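Local structure of universal stress protein MJ0577 (Methanocaldococcus jannaschii, 1MJH) at residues B[10-13]-B[17-20]; B[111-116]-B[144-149]. The protein binds ATP together with one manganese ion per subunit and forms a homodimer of the universal stress protein A family. All coordinates share one frame; numbering follows the deposited sequence.

Contact 1: B[10-13]-B[17-20]; sequences YPTD and TAEI. With ATP (adenosine-5'-triphosphate), chain F.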
ATOM      1  N   TYR B  10       3.498   6.191  10.318  1.00 19.35           N
ATOM      2  CA  TYR B  10       3.689   4.793  10.635  1.00 20.66           C
ATOM      3  C   TYR B  10       2.885   4.516  11.899  1.00 19.37           C
ATOM      4  O   TYR B  10       3.294   4.881  13.022  1.00 20.56           O
ATOM      5  CB  TYR B  10       5.185   4.458  10.891  1.00 19.84           C
ATOM      6  CG  TYR B  10       5.414   3.115  11.527  1.00 20.34           C
ATOM      7  CD1 TYR B  10       4.815   1.969  10.982  1.00 18.64           C
ATOM      8  CD2 TYR B  10       6.213   2.963  12.655  1.00 21.53           C
ATOM      9  CE1 TYR B  10       5.023   0.725  11.550  1.00 20.39           C
ATOM     10  CE2 TYR B  10       6.418   1.715  13.225  1.00 22.79           C
ATOM     11  CZ  TYR B  10       5.822   0.618  12.674  1.00 21.65           C
ATOM     12  OH  TYR B  10       5.995  -0.649  13.229  1.00 22.85           O
ATOM     13  N   PRO B  11       1.669   4.042  11.736  1.00 17.80           N
ATOM     14  CA  PRO B  11       0.802   3.720  12.861  1.00 18.57           C
ATOM     15  C   PRO B  11       1.115   2.288  13.313  1.00 18.93           C
ATOM     16  O   PRO B  11       1.134   1.376  12.494  1.00 20.28           O
ATOM     17  CB  PRO B  11      -0.596   3.779  12.256  1.00 24.03           C
ATOM     18  CG  PRO B  11      -0.445   3.468  10.788  1.00 19.94           C
ATOM     19  CD  PRO B  11       0.994   3.749  10.439  1.00 20.14           C
ATOM     20  N   THR B  12       1.406   2.143  14.604  1.00 20.05           N
ATOM     21  CA  THR B  12       1.740   0.804  15.093  1.00 20.07           C
ATOM     22  C   THR B  12       0.887   0.402  16.276  1.00 21.78           C
ATOM     23  O   THR B  12       0.564   1.250  17.122  1.00 21.90           O
ATOM     24  CB  THR B  12       3.246   0.756  15.508  1.00 21.03           C
ATOM     25  OG1 THR B  12       3.453  -0.558  16.039  1.00 22.37           O
ATOM     26  CG2 THR B  12       3.585   1.752  16.602  1.00 19.65           C
ATOM     27  N   ASP B  13       0.484  -0.862  16.332  1.00 17.46           N
ATOM     28  CA  ASP B  13      -0.211  -1.445  17.460  1.00 22.09           C
ATOM     29  C   ASP B  13       0.722  -2.403  18.197  1.00 21.58           C
ATOM     30  O   ASP B  13       0.274  -3.178  19.044  1.00 21.40           O
ATOM     31  CB  ASP B  13      -1.463  -2.222  16.951  1.00 18.89           C
ATOM     32  CG  ASP B  13      -1.083  -3.270  15.918  1.00 21.00           C
ATOM     33  OD1 ASP B  13       0.127  -3.381  15.587  1.00 21.50           O
ATOM     34  OD2 ASP B  13      -1.979  -3.964  15.366  1.00 21.48           O
ATOM     35  N   THR B  17       3.037  -8.110  12.938  1.00 18.99           N
ATOM     36  CA  THR B  17       2.969  -7.593  11.556  1.00 17.43           C
ATOM     37  C   THR B  17       3.365  -6.114  11.494  1.00 18.74           C
ATOM     38  O   THR B  17       4.073  -5.725  10.568  1.00 19.74           O
ATOM     39  CB  THR B  17       1.524  -7.755  11.008  1.00 18.96           C
ATOM     40  OG1 THR B  17       1.175  -9.169  11.080  1.00 21.27           O
ATOM     41  CG2 THR B  17       1.523  -7.463   9.522  1.00 17.11           C
ATOM     42  N   ALA B  18       2.978  -5.307  12.459  1.00 18.06           N
ATOM     43  CA  ALA B  18       3.427  -3.896  12.455  1.00 18.36           C
ATOM     44  C   ALA B  18       4.955  -3.853  12.508  1.00 19.30           C
ATOM     45  O   ALA B  18       5.610  -2.922  12.023  1.00 22.26           O
ATOM     46  CB  ALA B  18       2.784  -3.124  13.623  1.00 20.27           C
ATOM     47  N   GLU B  19       5.618  -4.777  13.251  1.00 19.08           N
ATOM     48  CA  GLU B  19       7.098  -4.788  13.264  1.00 19.82           C
ATOM     49  C   GLU B  19       7.691  -5.121  11.920  1.00 18.88           C
ATOM     50  O   GLU B  19       8.734  -4.569  11.572  1.00 21.01           O
ATOM     51  CB  GLU B  19       7.585  -5.792  14.333  1.00 22.52           C
ATOM     52  CG  GLU B  19       7.477  -5.109  15.707  1.00 25.55           C
ATOM     53  CD  GLU B  19       8.701  -4.208  15.932  1.00 31.04           C
ATOM     54  OE1 GLU B  19       9.888  -4.578  15.700  1.00 34.52           O
ATOM     55  OE2 GLU B  19       8.427  -3.062  16.380  1.00 39.76           O
ATOM     56  N   ILE B  20       7.019  -5.952  11.072  1.00 18.56           N
ATOM     57  CA  ILE B  20       7.478  -6.131   9.719  1.00 18.19           C
ATOM     58  C   ILE B  20       7.401  -4.798   8.972  1.00 20.34           C
ATOM     59  O   ILE B  20       8.300  -4.455   8.201  1.00 18.82           O
ATOM     60  CB  ILE B  20       6.690  -7.193   8.915  1.00 19.68           C
ATOM     61  CG1 ILE B  20       6.659  -8.487   9.755  1.00 21.95           C
ATOM     62  CG2 ILE B  20       7.385  -7.471   7.582  1.00 19.96           C
ATOM     63  CD1 ILE B  20       5.825  -9.587   9.094  1.00 23.87           C
TER
HETATM   64  PG  ATP F3001      -8.809  -6.461  13.805  1.00 20.85           P
HETATM   65  O1G ATP F3001      -9.732  -6.048  12.711  1.00 21.13           O
HETATM   66  O2G ATP F3001      -8.461  -5.311  14.572  1.00 22.89           O
HETATM   67  O3G ATP F3001      -9.361  -7.531  14.649  1.00 24.04           O
HETATM   68  PB  ATP F3001      -5.992  -7.098  13.195  1.00 19.91           P
HETATM   69  O1B ATP F3001      -5.441  -8.402  12.804  1.00 20.64           O
HETATM   70  O2B ATP F3001      -5.616  -6.769  14.573  1.00 18.32           O
HETATM   71  O3B ATP F3001      -7.552  -7.092  12.981  1.00 23.09           O
HETATM   72  PA  ATP F3001      -5.420  -4.360  12.162  1.00 20.61           P
HETATM   73  O1A ATP F3001      -6.252  -3.937  11.063  1.00 19.12           O
HETATM   74  O2A ATP F3001      -5.713  -3.846  13.456  1.00 20.22           O
HETATM   75  O3A ATP F3001      -5.437  -6.002  12.177  1.00 20.12           O
HETATM   76  O5' ATP F3001      -3.866  -4.140  12.015  1.00 18.70           O
HETATM   77  C5' ATP F3001      -3.393  -3.608  10.751  1.00 20.72           C
HETATM   78  C4' ATP F3001      -2.376  -2.515  11.018  1.00 17.11           C
HETATM   79  O4' ATP F3001      -3.119  -1.347  11.553  1.00 18.95           O
HETATM   80  C3' ATP F3001      -1.325  -2.781  12.084  1.00 21.39           C
HETATM   81  O3' ATP F3001      -0.227  -3.569  11.604  1.00 17.06           O
HETATM   82  C2' ATP F3001      -0.931  -1.330  12.455  1.00 20.81           C
HETATM   83  O2' ATP F3001      -0.040  -0.814  11.445  1.00 18.17           O
HETATM   84  C1' ATP F3001      -2.313  -0.629  12.415  1.00 18.06           C
HETATM   85  N9  ATP F3001      -2.948  -0.517  13.722  1.00 18.40           N
HETATM   86  C8  ATP F3001      -3.880  -1.311  14.293  1.00 17.84           C
HETATM   87  N7  ATP F3001      -4.310  -0.879  15.463  1.00 22.13           N
HETATM   88  C5  ATP F3001      -3.601   0.204  15.689  1.00 17.05           C
HETATM   89  C6  ATP F3001      -3.616   1.075  16.766  1.00 19.88           C
HETATM   90  N6  ATP F3001      -4.418   0.862  17.810  1.00 22.55           N
HETATM   91  N1  ATP F3001      -2.782   2.109  16.714  1.00 22.65           N
HETATM   92  C2  ATP F3001      -1.974   2.330  15.626  1.00 18.94           C
HETATM   93  N3  ATP F3001      -1.895   1.548  14.535  1.00 19.61           N
HETATM   94  C4  ATP F3001      -2.733   0.497  14.686  1.00 17.34           C
HETATM   95  O   HOH W   1       5.878  -1.658  15.944  1.00 26.41           O
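Tyr10 sends its phenol from the end of strand 7-11 to the first turn of helix 16-27, where OH donates a hydrogen bond of 2.6 Å to the carbonyl O of Ala18. CG lies anti to the backbone N (chi1 167°), which swings the ring toward the helix and brings Ala18 O to its edge, in the ring plane. The hydroxyl stands well above the carbonyl plane, 55° out of it. A water also donates to Tyr10 OH at 2.9 Å and joins it to Thr12 OG1 and Glu19 OE2. A phenylalanine here would probably leave Ala18 O without this donor and the water without one of its acceptors. The methyl CB of Ala18 points back at the loop, packing 3.6 Å from Thr12 OG1 and 3.3 Å from Asp13 OD1; Thr12 OG1 is hydrogen-bonded to Phe14 N, and Asp13 OD1 to Ser15 OG. Asp13 lays its CB against the adenine, and with CG set between the backbone N and the carbonyl carbon (chi1 56°) OD2 approaches ATP C8. Pro11 O accepts a hydrogen bond of 2.7 Å from ribose O2'. The first strand, its loop and the following helix thus build one wall of the nucleotide pocket in this HUP-clan alpha/beta fold.

Contact 2: B[111-116]-B[144-149]; sequences EIVKIA and ENVIKK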
ATOM      1  N   GLU B 111      -8.434   7.888  13.877  1.00 22.52           N
ATOM      2  CA  GLU B 111      -7.303   8.719  14.198  1.00 22.74           C
ATOM      3  C   GLU B 111      -6.197   8.622  13.180  1.00 21.99           C
ATOM      4  O   GLU B 111      -5.482   9.604  12.911  1.00 21.67           O
ATOM      5  CB  GLU B 111      -6.744   8.382  15.611  1.00 22.64           C
ATOM      6  CG  GLU B 111      -7.761   8.677  16.715  1.00 21.99           C
ATOM      7  CD  GLU B 111      -7.839  10.180  16.962  1.00 29.40           C
ATOM      8  OE1 GLU B 111      -6.955  10.958  16.591  1.00 28.25           O
ATOM      9  OE2 GLU B 111      -8.879  10.527  17.562  1.00 35.75           O
ATOM     10  N   ILE B 112      -5.973   7.414  12.601  1.00 20.57           N
ATOM     11  CA  ILE B 112      -4.922   7.317  11.575  1.00 20.36           C
ATOM     12  C   ILE B 112      -5.258   8.188  10.383  1.00 18.73           C
ATOM     13  O   ILE B 112      -4.423   8.910   9.863  1.00 21.29           O
ATOM     14  CB  ILE B 112      -4.739   5.845  11.173  1.00 21.56           C
ATOM     15  CG1 ILE B 112      -4.235   5.059  12.397  1.00 17.97           C
ATOM     16  CG2 ILE B 112      -3.795   5.691   9.971  1.00 19.41           C
ATOM     17  CD1 ILE B 112      -4.304   3.516  12.181  1.00 22.22           C
ATOM     18  N   VAL B 113      -6.559   8.119   9.973  1.00 18.96           N
ATOM     19  CA  VAL B 113      -6.968   8.933   8.819  1.00 20.90           C
ATOM     20  C   VAL B 113      -6.848  10.427   9.128  1.00 23.32           C
ATOM     21  O   VAL B 113      -6.351  11.184   8.303  1.00 22.41           O
ATOM     22  CB  VAL B 113      -8.411   8.571   8.441  1.00 21.31           C
ATOM     23  CG1 VAL B 113      -8.979   9.521   7.379  1.00 22.59           C
ATOM     24  CG2 VAL B 113      -8.427   7.133   7.858  1.00 20.90           C
ATOM     25  N   LYS B 114      -7.284  10.823  10.311  1.00 24.37           N
ATOM     26  CA  LYS B 114      -7.255  12.243  10.687  1.00 25.01           C
ATOM     27  C   LYS B 114      -5.841  12.795  10.759  1.00 26.27           C
ATOM     28  O   LYS B 114      -5.513  13.887  10.274  1.00 23.18           O
ATOM     29  CB  LYS B 114      -8.010  12.391  12.012  1.00 25.14           C
ATOM     30  CG  LYS B 114      -7.769  13.690  12.739  1.00 35.67           C
ATOM     31  CD  LYS B 114      -8.632  13.760  14.005  1.00 41.20           C
ATOM     32  CE  LYS B 114      -7.909  14.660  15.004  1.00 51.29           C
ATOM     33  NZ  LYS B 114      -8.606  14.724  16.319  1.00 54.17           N
ATOM     34  N   ILE B 115      -4.952  12.033  11.416  1.00 23.50           N
ATOM     35  CA  ILE B 115      -3.584  12.458  11.617  1.00 22.01           C
ATOM     36  C   ILE B 115      -2.797  12.394  10.339  1.00 25.02           C
ATOM     37  O   ILE B 115      -1.996  13.276  10.042  1.00 21.95           O
ATOM     38  CB  ILE B 115      -2.950  11.650  12.786  1.00 19.81           C
ATOM     39  CG1 ILE B 115      -3.569  12.119  14.117  1.00 24.06           C
ATOM     40  CG2 ILE B 115      -1.439  11.882  12.764  1.00 24.35           C
ATOM     41  CD1 ILE B 115      -3.182  11.243  15.301  1.00 23.65           C
ATOM     42  N   ALA B 116      -3.090  11.445   9.400  1.00 20.11           N
ATOM     43  CA  ALA B 116      -2.407  11.518   8.134  1.00 22.32           C
ATOM     44  C   ALA B 116      -2.717  12.833   7.369  1.00 19.98           C
ATOM     45  O   ALA B 116      -1.778  13.404   6.808  1.00 21.62           O
ATOM     46  CB  ALA B 116      -2.868  10.396   7.218  1.00 19.95           C
ATOM     47  N   GLU B 144      -8.162  -2.047   6.357  1.00 19.96           N
ATOM     48  CA  GLU B 144      -9.223  -1.895   5.350  1.00 19.21           C
ATOM     49  C   GLU B 144      -9.926  -0.542   5.477  1.00 19.98           C
ATOM     50  O   GLU B 144     -10.122   0.096   4.457  1.00 20.39           O
ATOM     51  CB  GLU B 144     -10.240  -3.036   5.511  1.00 19.86           C
ATOM     52  CG  GLU B 144     -11.215  -2.950   4.296  1.00 24.37           C
ATOM     53  CD  GLU B 144     -12.142  -4.132   4.229  1.00 32.95           C
ATOM     54  OE1 GLU B 144     -11.922  -5.165   4.894  1.00 27.55           O
ATOM     55  OE2 GLU B 144     -13.150  -4.049   3.471  1.00 31.02           O
ATOM     56  N   ASN B 145     -10.220  -0.095   6.695  1.00 20.50           N
ATOM     57  CA  ASN B 145     -10.842   1.251   6.813  1.00 19.22           C
ATOM     58  C   ASN B 145      -9.916   2.379   6.422  1.00 20.94           C
ATOM     59  O   ASN B 145     -10.367   3.386   5.852  1.00 21.53           O
ATOM     60  CB  ASN B 145     -11.230   1.468   8.280  1.00 21.38           C
ATOM     61  CG  ASN B 145     -12.579   0.955   8.668  1.00 25.89           C
ATOM     62  OD1 ASN B 145     -13.625   1.309   8.098  1.00 28.10           O
ATOM     63  ND2 ASN B 145     -12.627   0.100   9.702  1.00 32.30           N
ATOM     64  N   VAL B 146      -8.610   2.304   6.769  1.00 18.26           N
ATOM     65  CA  VAL B 146      -7.720   3.391   6.346  1.00 19.79           C
ATOM     66  C   VAL B 146      -7.568   3.449   4.840  1.00 22.40           C
ATOM     67  O   VAL B 146      -7.556   4.554   4.255  1.00 23.33           O
ATOM     68  CB  VAL B 146      -6.324   3.214   7.010  1.00 19.96           C
ATOM     69  CG1 VAL B 146      -5.305   4.147   6.350  1.00 19.90           C
ATOM     70  CG2 VAL B 146      -6.531   3.420   8.520  1.00 21.12           C
ATOM     71  N   ILE B 147      -7.476   2.298   4.145  1.00 17.60           N
ATOM     72  CA  ILE B 147      -7.352   2.398   2.690  1.00 17.83           C
ATOM     73  C   ILE B 147      -8.617   3.032   2.086  1.00 20.07           C
ATOM     74  O   ILE B 147      -8.524   3.802   1.120  1.00 21.43           O
ATOM     75  CB  ILE B 147      -7.146   0.978   2.098  1.00 19.76           C
ATOM     76  CG1 ILE B 147      -5.725   0.476   2.475  1.00 20.13           C
ATOM     77  CG2 ILE B 147      -7.359   0.972   0.599  1.00 21.17           C
ATOM     78  CD1 ILE B 147      -5.703  -1.040   2.197  1.00 22.84           C
ATOM     79  N   LYS B 148      -9.776   2.623   2.543  1.00 20.94           N
ATOM     80  CA  LYS B 148     -11.060   3.093   1.999  1.00 18.81           C
ATOM     81  C   LYS B 148     -11.351   4.538   2.407  1.00 22.79           C
ATOM     82  O   LYS B 148     -12.060   5.188   1.654  1.00 22.11           O
ATOM     83  CB  LYS B 148     -12.213   2.224   2.520  1.00 20.10           C
ATOM     84  CG  LYS B 148     -12.123   0.821   1.879  1.00 19.23           C
ATOM     85  CD  LYS B 148     -13.262  -0.083   2.245  1.00 21.78           C
ATOM     86  CE  LYS B 148     -13.278  -1.317   1.325  1.00 18.89           C
ATOM     87  NZ  LYS B 148     -14.381  -2.206   1.877  1.00 23.63           N
ATOM     88  N   LYS B 149     -10.822   4.961   3.553  1.00 21.43           N
ATOM     89  CA  LYS B 149     -11.273   6.331   3.969  1.00 20.34           C
ATOM     90  C   LYS B 149     -10.214   7.361   3.743  1.00 23.19           C
ATOM     91  O   LYS B 149     -10.572   8.560   3.754  1.00 24.33           O
ATOM     92  CB  LYS B 149     -11.750   6.243   5.420  1.00 27.52           C
ATOM     93  CG  LYS B 149     -13.099   5.535   5.620  1.00 30.17           C
ATOM     94  CD  LYS B 149     -13.386   5.277   7.090  1.00 34.53           C
ATOM     95  CE  LYS B 149     -14.548   4.327   7.312  1.00 42.44           C
ATOM     96  NZ  LYS B 149     -14.981   4.341   8.738  1.00 53.85           N
TER
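Helices 108-118 and 141-149 pack side by side on one face of the parallel sheet in the alpha/beta fold of the universal stress protein family, and this contact is the apolar seam between them. Their short segments run in the same general sense, with axes 9.7 Å apart at an angle of 40°, and the backbones are nearest at Val113 and Val146. Val146 carries much of the contact on its side. Its CG2, anti to the carbonyl carbon, meets CG2 of Ile112 at 3.8 Å and lies 4.0 Å from CB of the same residue; the two side chains cross at about a right angle. Ile112 also reaches beneath the helices to Leu9 and Pro11 of strand 7-11 and touches ATP, so this seam borders the nucleotide pocket. Val146, in turn, rests on Val154 of strand 154-157. On the outer side of the seam, Val113 sets CG2 between Val146 and Lys149 and turns CG1 to the end of the partner helix. CG2 faces Val146 CA at 4.1 Å, and it is 4.2 Å from CB of Lys149, whose aliphatic base flanks the valine while the rest of its chain leads away. The other methyl, Val113 CG1, is anti to the backbone N (chi1 172°) and ends 4.1 Å from the carbonyl O of Lys149.

From the N terminus, strand 7-11 leads into contact 1, which closes a tight turn, with three residues between its segments, at the start of helix 16-27 and lies within the beta-alpha-beta unit that ends in strand 35-43. The chain then passes through strand 98-106 to helix 108-118, where contact 2 opens; its longer loop carries strand 123-127 and closes on helix 141-149. The two contacts follow in series, neither enclosing nor crossing the other. Their centres are 15 Å apart, yet they meet where Pro11 CB packs 3.7 Å from Ile112 CD1. Contact 1 ties the central strand to its following helix; contact 2 joins two later helices, and both border the ATP pocket.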